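Local coordinates for 2-C-methyl-D-erythritol 2,4-cyclodiphosphate synthase (Thermus thermophilus, PDB 1IV3), which catalyses the metal-dependent conversion of 4-diphosphocytidyl-2-C-methyl-D-erythritol 2-phosphate to 2-C-methyl-D-erythritol 2,4-cyclodiphosphate, releasing CMP, in the non-mevalonate route to isoprenoids, at residues A[3-8]-A[143-148]; A[96-101]-A[127-132]; A[75-80]-A[117-122]; A[21-26]-A[113-118]. The protein carries 3 engineered substitutions. All coordinates share one frame; numbering follows the deposited sequence.

Contact 1: residues A[3-8]-A[143-148]. With MG (magnesium ion), chain G.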
loop_
_atom_site.group_PDB
_atom_site.type_symbol
_atom_site.label_atom_id
_atom_site.label_comp_id
_atom_site.label_asym_id
_atom_site.label_seq_id
_atom_site.Cartn_x
_atom_site.Cartn_y
_atom_site.Cartn_z
ATOM N N ILE A 3 -13.174 -3.305 4.534
ATOM C CA ILE A 3 -12.100 -2.681 3.771
ATOM C C ILE A 3 -11.403 -3.744 2.930
ATOM O O ILE A 3 -11.400 -4.908 3.342
ATOM C CB ILE A 3 -11.063 -1.963 4.650
ATOM C CG1 ILE A 3 -9.962 -1.301 3.815
ATOM C CG2 ILE A 3 -10.431 -2.885 5.674
ATOM C CD1 ILE A 3 -9.338 -0.086 4.436
ATOM N N GLY A 4 -10.851 -3.327 1.796
ATOM C CA GLY A 4 -10.110 -4.317 1.004
ATOM C C GLY A 4 -8.881 -3.642 0.399
ATOM O O GLY A 4 -8.958 -2.465 0.065
ATOM N N TYR A 5 -7.781 -4.393 0.293
ATOM C CA TYR A 5 -6.554 -3.826 -0.258
ATOM C C TYR A 5 -6.064 -4.717 -1.378
ATOM O O TYR A 5 -6.030 -5.930 -1.180
ATOM C CB TYR A 5 -5.523 -3.709 0.872
ATOM C CG TYR A 5 -4.219 -3.114 0.408
ATOM C CD1 TYR A 5 -4.165 -1.773 0.038
ATOM C CD2 TYR A 5 -3.080 -3.914 0.358
ATOM C CE1 TYR A 5 -2.954 -1.240 -0.384
ATOM C CE2 TYR A 5 -1.872 -3.377 -0.070
ATOM C CZ TYR A 5 -1.834 -2.051 -0.435
ATOM O OH TYR A 5 -0.629 -1.512 -0.859
ATOM N N GLY A 6 -5.671 -4.192 -2.529
ATOM C CA GLY A 6 -5.099 -5.039 -3.567
ATOM C C GLY A 6 -4.037 -4.277 -4.352
ATOM O O GLY A 6 -3.955 -3.050 -4.314
ATOM N N GLU A 7 -3.235 -5.072 -5.042
ATOM C CA GLU A 7 -2.093 -4.617 -5.790
ATOM C C GLU A 7 -2.002 -5.383 -7.111
ATOM O O GLU A 7 -2.461 -6.520 -7.201
ATOM C CB GLU A 7 -0.771 -4.869 -5.065
ATOM C CG GLU A 7 -0.592 -4.242 -3.694
ATOM C CD GLU A 7 0.856 -4.509 -3.236
ATOM O OE1 GLU A 7 1.739 -4.522 -4.120
ATOM O OE2 GLU A 7 1.109 -4.689 -2.046
ATOM N N ASP A 8 -1.395 -4.745 -8.088
ATOM C CA ASP A 8 -1.049 -5.412 -9.340
ATOM C C ASP A 8 0.149 -4.705 -9.967
ATOM O O ASP A 8 0.356 -3.499 -9.801
ATOM C CB ASP A 8 -2.192 -5.403 -10.346
ATOM C CG ASP A 8 -1.949 -6.391 -11.485
ATOM O OD1 ASP A 8 -1.160 -7.337 -11.285
ATOM O OD2 ASP A 8 -2.461 -6.092 -12.582
ATOM N N GLN A 143 2.482 -0.057 -11.979
ATOM C CA GLN A 143 2.077 -0.653 -10.706
ATOM C C GLN A 143 0.759 -0.016 -10.264
ATOM O O GLN A 143 0.565 1.177 -10.529
ATOM C CB GLN A 143 3.111 -0.442 -9.620
ATOM C CG GLN A 143 4.512 -0.908 -9.992
ATOM C CD GLN A 143 5.588 -0.386 -9.052
ATOM O OE1 GLN A 143 6.401 0.481 -9.387
ATOM N NE2 GLN A 143 5.597 -0.918 -7.834
ATOM N N ALA A 144 -0.117 -0.770 -9.608
ATOM C CA ALA A 144 -1.318 -0.176 -9.036
ATOM C C ALA A 144 -1.473 -0.700 -7.618
ATOM O O ALA A 144 -1.205 -1.885 -7.407
ATOM C CB ALA A 144 -2.578 -0.512 -9.827
ATOM N N ARG A 145 -1.911 0.156 -6.701
ATOM C CA ARG A 145 -2.321 -0.305 -5.373
ATOM C C ARG A 145 -3.619 0.397 -5.028
ATOM O O ARG A 145 -3.749 1.598 -5.313
ATOM C CB ARG A 145 -1.234 -0.043 -4.328
ATOM C CG ARG A 145 0.115 -0.642 -4.729
ATOM C CD ARG A 145 1.137 -0.513 -3.596
ATOM N NE ARG A 145 2.311 -1.337 -3.930
ATOM C CZ ARG A 145 3.278 -0.823 -4.683
ATOM N NH1 ARG A 145 3.170 0.431 -5.100
ATOM N NH2 ARG A 145 4.330 -1.565 -4.987
ATOM N N ALA A 146 -4.562 -0.366 -4.471
ATOM C CA ALA A 146 -5.910 0.133 -4.277
ATOM C C ALA A 146 -6.476 -0.238 -2.905
ATOM O O ALA A 146 -6.223 -1.363 -2.476
ATOM C CB ALA A 146 -6.883 -0.413 -5.330
ATOM N N VAL A 147 -7.232 0.689 -2.315
ATOM C CA VAL A 147 -8.030 0.373 -1.115
ATOM C C VAL A 147 -9.493 0.615 -1.459
ATOM O O VAL A 147 -9.829 1.629 -2.100
ATOM C CB VAL A 147 -7.628 1.222 0.103
ATOM C CG1 VAL A 147 -8.306 0.792 1.381
ATOM C CG2 VAL A 147 -6.116 1.144 0.324
ATOM N N VAL A 148 -10.362 -0.291 -1.060
ATOM C CA VAL A 148 -11.794 -0.013 -1.256
ATOM C C VAL A 148 -12.470 -0.021 0.111
ATOM O O VAL A 148 -12.031 -0.674 1.079
ATOM C CB VAL A 148 -12.491 -1.026 -2.184
ATOM C CG1 VAL A 148 -11.949 -0.950 -3.602
ATOM C CG2 VAL A 148 -12.330 -2.428 -1.617
HETATM MG MG MG G . -2.583 -7.730 -13.562
HETATM O O HOH W 1 -2.279 -9.976 -13.008
#
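The Tyr5 ring meets Val147 at its edge, where CG2 of Val147 lies in the ring plane 3.5 Å from Tyr5 CD1. The same ring runs alongside the Arg145 side chain, pointing the same way, with ring and guanidinium planes only 16° apart. Tyr5 OH sits at the guanidinium edge and rests against the aliphatic stem, 3.4 Å from Arg145 CD; it also bonds Tyr5 OH of the second subunit. Glu7 comes at Arg145 differently. Its carboxylate is turned 61° from the guanidinium plane, in a salt bridge whose hydrogen bond, 3.2 Å from Arg145 NE to Glu7 OE1, is weak and bent. The stronger pairings are intersubunit: Glu7 OE1 binds Arg145 of the second subunit, and Arg145 NH1 binds Glu7 of the third. An alanine at Arg145 would probably leave Glu7, here and in the third subunit, short of positive charge and Tyr5 OH without the stem it leans on. Beneath the side chains, Gly4 with Val148, Gly6 with Ala146 and Asp8 with Ala144 form doubly hydrogen-bonded antiparallel pairs. On the other face of the strand, Asp8 OD2 binds magnesium at 1.9 Å, with His10 and His42 as co-ligands, while Asp8 OD1 forms a salt bridge with Lys132 NZ of the second subunit. Antiparallel strands that carry a metal ligand on one face and an intersubunit charge network on the other characterise this trimeric IspF enzyme.

Contact 2: residues A[96-101]-A[127-132]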
loop_
_atom_site.group_PDB
_atom_site.type_symbol
_atom_site.label_atom_id
_atom_site.label_comp_id
_atom_site.label_asym_id
_atom_site.label_seq_id
_atom_site.Cartn_x
_atom_site.Cartn_y
_atom_site.Cartn_z
ATOM N N LEU A 96 -6.948 4.751 -5.275
ATOM C CA LEU A 96 -5.821 3.953 -5.762
ATOM C C LEU A 96 -4.737 4.820 -6.382
ATOM O O LEU A 96 -5.013 5.940 -6.795
ATOM C CB LEU A 96 -6.284 2.940 -6.804
ATOM C CG LEU A 96 -6.762 3.532 -8.129
ATOM C CD1 LEU A 96 -6.788 2.473 -9.226
ATOM C CD2 LEU A 96 -8.161 4.118 -7.975
ATOM N N VAL A 97 -3.546 4.219 -6.420
ATOM C CA VAL A 97 -2.396 4.888 -7.006
ATOM C C VAL A 97 -1.877 4.057 -8.176
ATOM O O VAL A 97 -1.672 2.852 -8.039
ATOM C CB VAL A 97 -1.241 5.027 -6.003
ATOM C CG1 VAL A 97 -0.071 5.797 -6.575
ATOM C CG2 VAL A 97 -1.748 5.715 -4.729
ATOM N N LEU A 98 -1.669 4.748 -9.287
ATOM C CA LEU A 98 -1.006 4.172 -10.435
ATOM C C LEU A 98 0.398 4.771 -10.563
ATOM O O LEU A 98 0.528 5.997 -10.543
ATOM C CB LEU A 98 -1.761 4.446 -11.720
ATOM C CG LEU A 98 -3.241 4.091 -11.668
ATOM C CD1 LEU A 98 -3.831 4.260 -13.071
ATOM C CD2 LEU A 98 -3.458 2.683 -11.143
ATOM N N THR A 99 1.357 3.858 -10.701
ATOM C CA THR A 99 2.756 4.254 -10.803
ATOM C C THR A 99 3.360 3.727 -12.089
ATOM O O THR A 99 3.304 2.526 -12.377
ATOM C CB THR A 99 3.549 3.715 -9.596
ATOM O OG1 THR A 99 2.951 4.192 -8.383
ATOM C CG2 THR A 99 4.973 4.222 -9.628
ATOM N N LEU A 100 3.918 4.629 -12.878
ATOM C CA LEU A 100 4.621 4.263 -14.113
ATOM C C LEU A 100 5.391 5.481 -14.620
ATOM O O LEU A 100 4.967 6.624 -14.405
ATOM C CB LEU A 100 3.660 3.722 -15.165
ATOM C CG LEU A 100 2.762 4.702 -15.921
ATOM C CD1 LEU A 100 1.888 3.975 -16.944
ATOM C CD2 LEU A 100 1.888 5.492 -14.971
ATOM N N ASP A 101 6.535 5.242 -15.256
ATOM C CA ASP A 101 7.378 6.369 -15.667
ATOM C C ASP A 101 6.902 6.991 -16.967
ATOM O O ASP A 101 7.157 8.173 -17.216
ATOM C CB ASP A 101 8.842 5.904 -15.751
ATOM C CG ASP A 101 9.363 5.482 -14.391
ATOM O OD1 ASP A 101 8.569 5.261 -13.453
ATOM O OD2 ASP A 101 10.599 5.385 -14.215
ATOM N N ILE A 127 -14.141 8.541 -6.036
ATOM C CA ILE A 127 -13.101 7.891 -6.835
ATOM C C ILE A 127 -11.791 8.640 -6.571
ATOM O O ILE A 127 -11.644 9.783 -7.010
ATOM C CB ILE A 127 -13.377 7.861 -8.348
ATOM C CG1 ILE A 127 -14.620 7.069 -8.762
ATOM C CG2 ILE A 127 -12.143 7.327 -9.093
ATOM C CD1 ILE A 127 -14.468 5.595 -8.422
ATOM N N GLY A 128 -10.858 8.013 -5.849
ATOM C CA GLY A 128 -9.625 8.725 -5.538
ATOM C C GLY A 128 -8.482 8.144 -6.357
ATOM O O GLY A 128 -7.885 7.169 -5.932
ATOM N N LEU A 129 -8.209 8.719 -7.517
ATOM C CA LEU A 129 -7.180 8.219 -8.412
ATOM C C LEU A 129 -5.984 9.161 -8.365
ATOM O O LEU A 129 -6.185 10.357 -8.613
ATOM C CB LEU A 129 -7.774 8.116 -9.820
ATOM C CG LEU A 129 -6.786 7.777 -10.938
ATOM C CD1 LEU A 129 -6.060 6.465 -10.679
ATOM C CD2 LEU A 129 -7.515 7.710 -12.290
ATOM N N THR A 130 -4.784 8.686 -8.022
ATOM C CA THR A 130 -3.617 9.567 -8.095
ATOM C C THR A 130 -2.554 8.884 -8.952
ATOM O O THR A 130 -2.559 7.655 -9.051
ATOM C CB THR A 130 -3.005 9.886 -6.717
ATOM O OG1 THR A 130 -2.625 8.657 -6.075
ATOM C CG2 THR A 130 -4.030 10.548 -5.818
ATOM N N PHE A 131 -1.651 9.671 -9.539
ATOM C CA PHE A 131 -0.651 9.207 -10.485
ATOM C C PHE A 131 0.751 9.526 -9.986
ATOM O O PHE A 131 0.944 10.636 -9.471
ATOM C CB PHE A 131 -0.826 9.902 -11.848
ATOM C CG PHE A 131 -2.195 9.784 -12.474
ATOM C CD1 PHE A 131 -2.936 8.624 -12.440
ATOM C CD2 PHE A 131 -2.743 10.890 -13.115
ATOM C CE1 PHE A 131 -4.177 8.578 -13.042
ATOM C CE2 PHE A 131 -3.972 10.851 -13.716
ATOM C CZ PHE A 131 -4.715 9.678 -13.685
ATOM N N LYS A 132 1.647 8.577 -10.158
ATOM C CA LYS A 132 3.033 8.733 -9.773
ATOM C C LYS A 132 3.925 8.109 -10.853
ATOM O O LYS A 132 3.508 7.245 -11.614
ATOM C CB LYS A 132 3.381 8.057 -8.447
ATOM C CG LYS A 132 2.502 8.439 -7.282
ATOM C CD LYS A 132 2.746 9.840 -6.761
ATOM C CE LYS A 132 4.215 10.097 -6.454
ATOM N NZ LYS A 132 4.402 11.502 -5.979
HETATM O O HOH W 2 -4.883 7.615 -4.574
#
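The carbonyl oxygen of Leu96 is approached by two groups: Thr130 N donates to it at 3.0 Å, and a water lies 2.8 Å from Leu96 O. That water, which has more acceptors around it than protons, is also 2.9 Å from Thr130 OG1. The ladder also holds Leu96 N to Gly128 O, its shortest bond at 2.7 Å, then Leu98 N to Thr130 O, Lys132 N to Leu98 O and Leu100 N to Lys132 O: the parallel pattern, in which N and O of one residue bond to the two flanking its partner. The axes are twisted by 24°. On one face, CD1 of Leu129 touches both leucines, 3.9 Å from Leu96 CG and 3.8 Å from Leu98 CG. On the other, Val97 CG2 lies 3.4 Å from Thr130 OG1, while Val97 CG1 meets Lys132 CG at 3.8 Å. Bends at chi2 and chi3 carry the lysine chain away, and its NZ bonds Asp8 of the third subunit, a magnesium ligand there. Leu100, Phe131 and Lys132 belong to the substrate site. Helix 109-120 joins the two strands in a beta-alpha-beta crossover, with Phe131 and Leu129 packed on it. Strand 141-150 flanks strand 91-99 on its other side, and Ala40 of helix 39-50 touches Leu96 and Leu98.

Contact 3: residues A[75-80]-A[117-122]. Engineered in segment 117-122: Met120 (natural residue Leu).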
loop_
_atom_site.group_PDB
_atom_site.type_symbol
_atom_site.label_atom_id
_atom_site.label_comp_id
_atom_site.label_asym_id
_atom_site.label_seq_id
_atom_site.Cartn_x
_atom_site.Cartn_y
_atom_site.Cartn_z
ATOM N N VAL A 75 -14.559 -7.130 -17.070
ATOM C CA VAL A 75 -15.474 -8.240 -16.826
ATOM C C VAL A 75 -15.209 -8.915 -15.486
ATOM O O VAL A 75 -16.118 -9.385 -14.795
ATOM C CB VAL A 75 -15.335 -9.281 -17.956
ATOM C CG1 VAL A 75 -15.980 -10.601 -17.576
ATOM C CG2 VAL A 75 -15.934 -8.693 -19.237
ATOM N N PHE A 76 -13.939 -8.966 -15.112
ATOM C CA PHE A 76 -13.548 -9.509 -13.822
ATOM C C PHE A 76 -14.016 -8.564 -12.722
ATOM O O PHE A 76 -14.537 -9.010 -11.708
ATOM C CB PHE A 76 -12.041 -9.693 -13.705
ATOM C CG PHE A 76 -11.480 -10.496 -14.868
ATOM C CD1 PHE A 76 -12.275 -11.429 -15.518
ATOM C CD2 PHE A 76 -10.169 -10.295 -15.273
ATOM C CE1 PHE A 76 -11.763 -12.143 -16.588
ATOM C CE2 PHE A 76 -9.656 -11.009 -16.354
ATOM C CZ PHE A 76 -10.462 -11.936 -17.004
ATOM N N LEU A 77 -13.809 -7.267 -12.927
ATOM C CA LEU A 77 -14.199 -6.311 -11.896
ATOM C C LEU A 77 -15.693 -6.390 -11.627
ATOM O O LEU A 77 -16.158 -6.425 -10.486
ATOM C CB LEU A 77 -13.802 -4.893 -12.330
ATOM C CG LEU A 77 -14.306 -3.828 -11.335
ATOM C CD1 LEU A 77 -13.224 -3.582 -10.293
ATOM C CD2 LEU A 77 -14.714 -2.584 -12.093
ATOM N N ARG A 78 -16.475 -6.429 -12.717
ATOM C CA ARG A 78 -17.927 -6.555 -12.555
ATOM C C ARG A 78 -18.334 -7.862 -11.900
ATOM O O ARG A 78 -19.291 -7.915 -11.122
ATOM C CB ARG A 78 -18.599 -6.421 -13.931
ATOM C CG ARG A 78 -18.293 -5.087 -14.606
ATOM C CD ARG A 78 -19.322 -4.774 -15.681
ATOM N NE ARG A 78 -19.240 -3.386 -16.158
ATOM C CZ ARG A 78 -20.162 -2.479 -15.831
ATOM N NH1 ARG A 78 -21.167 -2.838 -15.049
ATOM N NH2 ARG A 78 -20.078 -1.233 -16.272
ATOM N N GLU A 79 -17.650 -8.964 -12.185
ATOM C CA GLU A 79 -18.017 -10.197 -11.480
ATOM C C GLU A 79 -17.719 -10.079 -9.991
ATOM O O GLU A 79 -18.479 -10.521 -9.125
ATOM C CB GLU A 79 -17.275 -11.366 -12.117
ATOM C CG GLU A 79 -17.494 -12.732 -11.525
ATOM C CD GLU A 79 -18.920 -13.237 -11.544
ATOM O OE1 GLU A 79 -19.849 -12.608 -12.095
ATOM O OE2 GLU A 79 -19.119 -14.340 -10.976
ATOM N N ALA A 80 -16.571 -9.459 -9.652
ATOM C CA ALA A 80 -16.294 -9.290 -8.225
ATOM C C ALA A 80 -17.356 -8.426 -7.599
ATOM O O ALA A 80 -17.790 -8.644 -6.468
ATOM C CB ALA A 80 -14.900 -8.677 -8.000
ATOM N N SER A 117 -15.706 5.704 -12.289
ATOM C CA SER A 117 -16.984 6.111 -11.716
ATOM C C SER A 117 -18.146 5.321 -12.312
ATOM O O SER A 117 -19.044 4.874 -11.593
ATOM C CB SER A 117 -17.181 7.608 -11.945
ATOM O OG SER A 117 -18.500 8.042 -11.675
ATOM N N ARG A 118 -18.099 5.156 -13.636
ATOM C CA ARG A 118 -19.158 4.452 -14.383
ATOM C C ARG A 118 -19.141 2.967 -14.051
ATOM O O ARG A 118 -20.153 2.340 -13.779
ATOM C CB ARG A 118 -18.987 4.617 -15.890
ATOM C CG ARG A 118 -20.136 4.051 -16.727
ATOM C CD ARG A 118 -20.031 4.558 -18.180
ATOM N NE ARG A 118 -18.817 3.939 -18.726
ATOM C CZ ARG A 118 -18.873 2.756 -19.335
ATOM N NH1 ARG A 118 -20.041 2.143 -19.469
ATOM N NH2 ARG A 118 -17.742 2.250 -19.788
ATOM N N LEU A 119 -17.936 2.403 -14.068
ATOM C CA LEU A 119 -17.783 0.971 -13.841
ATOM C C LEU A 119 -18.171 0.555 -12.442
ATOM O O LEU A 119 -18.772 -0.496 -12.223
ATOM C CB LEU A 119 -16.309 0.603 -14.111
ATOM C CG LEU A 119 -16.001 0.170 -15.543
ATOM C CD1 LEU A 119 -16.492 1.221 -16.531
ATOM C CD2 LEU A 119 -14.517 -0.088 -15.748
ATOM N N MET A 120 -17.815 1.369 -11.440
ATOM C CA MET A 120 -18.030 0.986 -10.050
ATOM C C MET A 120 -19.286 1.647 -9.508
ATOM O O MET A 120 -19.662 1.437 -8.359
ATOM C CB MET A 120 -16.768 1.335 -9.232
ATOM C CG MET A 120 -15.734 0.218 -9.204
ATOM S SD MET A 120 -14.210 0.580 -8.275
ATOM C CE MET A 120 -13.777 2.099 -8.909
ATOM N N ARG A 121 -19.928 2.445 -10.362
ATOM C CA ARG A 121 -21.143 3.163 -10.013
ATOM C C ARG A 121 -20.925 3.990 -8.752
ATOM O O ARG A 121 -21.722 3.963 -7.803
ATOM C CB ARG A 121 -22.308 2.185 -9.813
ATOM C CG ARG A 121 -22.610 1.374 -11.082
ATOM C CD ARG A 121 -23.979 0.699 -10.873
ATOM N NE ARG A 121 -23.817 -0.481 -10.023
ATOM C CZ ARG A 121 -23.838 -0.503 -8.696
ATOM N NH1 ARG A 121 -24.007 0.599 -7.976
ATOM N NH2 ARG A 121 -23.681 -1.654 -8.047
ATOM N N LEU A 122 -19.817 4.741 -8.749
ATOM C CA LEU A 122 -19.574 5.585 -7.584
ATOM C C LEU A 122 -19.520 7.039 -8.025
ATOM O O LEU A 122 -19.101 7.317 -9.149
ATOM C CB LEU A 122 -18.242 5.214 -6.928
ATOM C CG LEU A 122 -18.145 3.944 -6.093
ATOM C CD1 LEU A 122 -16.693 3.765 -5.627
ATOM C CD2 LEU A 122 -19.101 3.975 -4.915
#
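Leu77, Arg78 and Leu119 bury most of the surface where these two helices meet, and each uses a different part of itself. Leu77 works through a single methyl. Its CG stands anti to the backbone N (chi1 175°), and CD2 touches Leu119 CB at 4.1 Å and Met120 CG at 4.2 Å; in both cases the side chains cross at about a right angle. Met120 is an engineered residue, a leucine in the natural protein. Leu119 also presents its backbone to Arg78, whose chain is extended as far as NE and whose NH2 lies 4.0 Å from Leu119 CA. The guanidinium lies over Leu119 O, which sits 4.1 Å from its plane and is displaced toward the rim of the group. That carbonyl is buried and finds no hydrogen-bonding partner in the model, so the positive charge facing it would probably ease its burial electrostatically without bonding to it. Arg78 is itself tied by a salt bridge from NE to Glu74 on its own helix. Its NH2 is 4.6 Å from Arg118 NH1, a like charge, at the exposed margin of the contact. Inward, Leu77 continues onto Thr45 and Leu48 of helix 39-50, and Leu119 onto Met41, joining three helices on one side of the sheet. Beyond Leu119, the chain leaves helical geometry at Arg121, where phi turns positive. Leu122 N bonds Ser117 O at 3.0 Å, with a weaker bond from Arg121 N to Arg118 O: a Schellman motif closing the C-terminal end of the helix.

Contact 4: residues A[21-26]-A[113-118]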
loop_
_atom_site.group_PDB
_atom_site.type_symbol
_atom_site.label_atom_id
_atom_site.label_comp_id
_atom_site.label_asym_id
_atom_site.label_seq_id
_atom_site.Cartn_x
_atom_site.Cartn_y
_atom_site.Cartn_z
ATOM N N CYS A 21 -7.654 1.378 -16.136
ATOM C CA CYS A 21 -8.986 1.798 -15.727
ATOM C C CYS A 21 -10.052 1.496 -16.771
ATOM O O CYS A 21 -11.090 2.156 -16.803
ATOM C CB CYS A 21 -9.002 3.313 -15.440
ATOM S SG CYS A 21 -7.960 3.779 -14.029
ATOM N N GLY A 22 -9.804 0.504 -17.610
ATOM C CA GLY A 22 -10.764 0.037 -18.594
ATOM C C GLY A 22 -10.588 0.734 -19.922
ATOM O O GLY A 22 -11.294 0.360 -20.865
ATOM N N LEU A 23 -9.684 1.708 -20.019
ATOM C CA LEU A 23 -9.499 2.418 -21.282
ATOM C C LEU A 23 -8.182 2.137 -21.992
ATOM O O LEU A 23 -7.143 1.873 -21.362
ATOM C CB LEU A 23 -9.491 3.922 -21.006
ATOM C CG LEU A 23 -10.643 4.488 -20.186
ATOM C CD1 LEU A 23 -10.471 6.001 -20.073
ATOM C CD2 LEU A 23 -11.983 4.098 -20.802
ATOM N N LEU A 24 -8.224 2.261 -23.318
ATOM C CA LEU A 24 -7.006 2.303 -24.120
ATOM C C LEU A 24 -6.250 3.613 -23.923
ATOM O O LEU A 24 -6.763 4.698 -24.146
ATOM C CB LEU A 24 -7.355 2.110 -25.603
ATOM C CG LEU A 24 -6.389 1.272 -26.445
ATOM C CD1 LEU A 24 -6.523 1.637 -27.921
ATOM C CD2 LEU A 24 -4.949 1.412 -26.000
ATOM N N ILE A 25 -4.992 3.559 -23.502
ATOM C CA ILE A 25 -4.236 4.793 -23.351
ATOM C C ILE A 25 -3.086 4.892 -24.352
ATOM O O ILE A 25 -2.171 4.055 -24.354
ATOM C CB ILE A 25 -3.672 4.892 -21.929
ATOM C CG1 ILE A 25 -4.785 4.801 -20.877
ATOM C CG2 ILE A 25 -2.854 6.157 -21.762
ATOM C CD1 ILE A 25 -5.800 5.913 -21.104
ATOM N N PRO A 26 -3.126 5.942 -25.171
ATOM C CA PRO A 26 -2.073 6.134 -26.186
ATOM C C PRO A 26 -0.713 6.152 -25.494
ATOM O O PRO A 26 -0.547 6.902 -24.539
ATOM C CB PRO A 26 -2.422 7.484 -26.802
ATOM C CG PRO A 26 -3.905 7.608 -26.577
ATOM C CD PRO A 26 -4.105 7.039 -25.198
ATOM N N VAL A 113 -10.909 8.740 -14.532
ATOM C CA VAL A 113 -11.831 8.839 -13.395
ATOM C C VAL A 113 -13.273 8.594 -13.811
ATOM O O VAL A 113 -14.051 7.926 -13.122
ATOM C CB VAL A 113 -11.713 10.204 -12.707
ATOM C CG1 VAL A 113 -12.784 10.373 -11.643
ATOM C CG2 VAL A 113 -10.298 10.305 -12.134
ATOM N N ASP A 114 -13.665 9.135 -14.958
ATOM C CA ASP A 114 -15.035 8.910 -15.415
ATOM C C ASP A 114 -15.288 7.418 -15.607
ATOM O O ASP A 114 -16.354 6.925 -15.331
ATOM C CB ASP A 114 -15.273 9.599 -16.754
ATOM C CG ASP A 114 -15.480 11.099 -16.637
ATOM O OD1 ASP A 114 -15.574 11.620 -15.510
ATOM O OD2 ASP A 114 -15.560 11.709 -17.725
ATOM N N SER A 115 -14.292 6.711 -16.128
ATOM C CA SER A 115 -14.483 5.277 -16.406
ATOM C C SER A 115 -14.637 4.550 -15.091
ATOM O O SER A 115 -15.527 3.736 -14.879
ATOM C CB SER A 115 -13.312 4.790 -17.252
ATOM O OG SER A 115 -13.375 3.414 -17.534
ATOM N N LEU A 116 -13.766 4.859 -14.116
ATOM C CA LEU A 116 -13.915 4.166 -12.830
ATOM C C LEU A 116 -15.265 4.457 -12.188
ATOM O O LEU A 116 -15.894 3.580 -11.594
ATOM C CB LEU A 116 -12.799 4.606 -11.889
ATOM C CG LEU A 116 -11.380 4.134 -12.230
ATOM C CD1 LEU A 116 -10.425 4.505 -11.095
ATOM C CD2 LEU A 116 -11.359 2.636 -12.496
ATOM N N SER A 117 -15.706 5.704 -12.289
ATOM C CA SER A 117 -16.984 6.111 -11.716
ATOM C C SER A 117 -18.146 5.321 -12.312
ATOM O O SER A 117 -19.044 4.874 -11.593
ATOM C CB SER A 117 -17.181 7.608 -11.945
ATOM O OG SER A 117 -18.500 8.042 -11.675
ATOM N N ARG A 118 -18.099 5.156 -13.636
ATOM C CA ARG A 118 -19.158 4.452 -14.383
ATOM C C ARG A 118 -19.141 2.967 -14.051
ATOM O O ARG A 118 -20.153 2.340 -13.779
ATOM C CB ARG A 118 -18.987 4.617 -15.890
ATOM C CG ARG A 118 -20.136 4.051 -16.727
ATOM C CD ARG A 118 -20.031 4.558 -18.180
ATOM N NE ARG A 118 -18.817 3.939 -18.726
ATOM C CZ ARG A 118 -18.873 2.756 -19.335
ATOM N NH1 ARG A 118 -20.041 2.143 -19.469
ATOM N NH2 ARG A 118 -17.742 2.250 -19.788
#
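Ser115 OG donates a hydrogen bond to Cys21 O at 2.7 Å, coming in nearly along the C=O axis. The hydroxyl is aimed there because OG stands anti to the backbone N of Ser115 (chi1 178°). Leu23 lies against the same serine, its CD2 3.6 Å from Ser115 OG and 3.9 Å from Ser115 CB. One residue further along the helix, Leu116 receives Cys21: Leu116 CD2 touches Cys21 CB at 3.8 Å, and Leu116 CG lies 3.9 Å from Cys21 SG. An alanine at Leu23 would probably open a gap beside Ser115 and leave its hydroxyl less shielded on that flank. The motif behind these contacts is a two-residue beta hairpin between strands 18-20 and 23-25, with Cys21 and Gly22 at the corners of a type I' turn, both at positive phi. Glycine suits the second corner, since a CB there would collide with the carbonyl oxygen before it. Asp38 accepts bonds from Cys21 N and Gly22 N, one on each carboxylate oxygen. Farther out, Leu23 also packs on Ala111 and Leu112 of the same helix, Cys21 reaches Ala40 of helix 39-50, and Leu116 continues onto Met41 and Leu44.

Contacts 1 and 2 belong to one sheet and touch directly, with centres 11 Å apart and Gln143 N 2.7 Å from Thr99 O. Contacts 3 and 4 share Ser117 and Arg118, so one helix serves two partners; their centres are also 11 Å apart. Ile127 of contact 2 ties this helix back to the sheet, its CD1 3.6 Å from Met120 CE. The active site draws on the two sheet contacts across subunits: contact 1 supplies a metal ligand, and the Lys132 side chain of contact 2 comes within about 4 Å of a bound magnesium. The side chain of Leu77 in contact 3 stays about 12 Å from magnesium, whereas that of Cys21 in contact 4 is about 6 Å from the side chain of Phe131, a substrate-site residue.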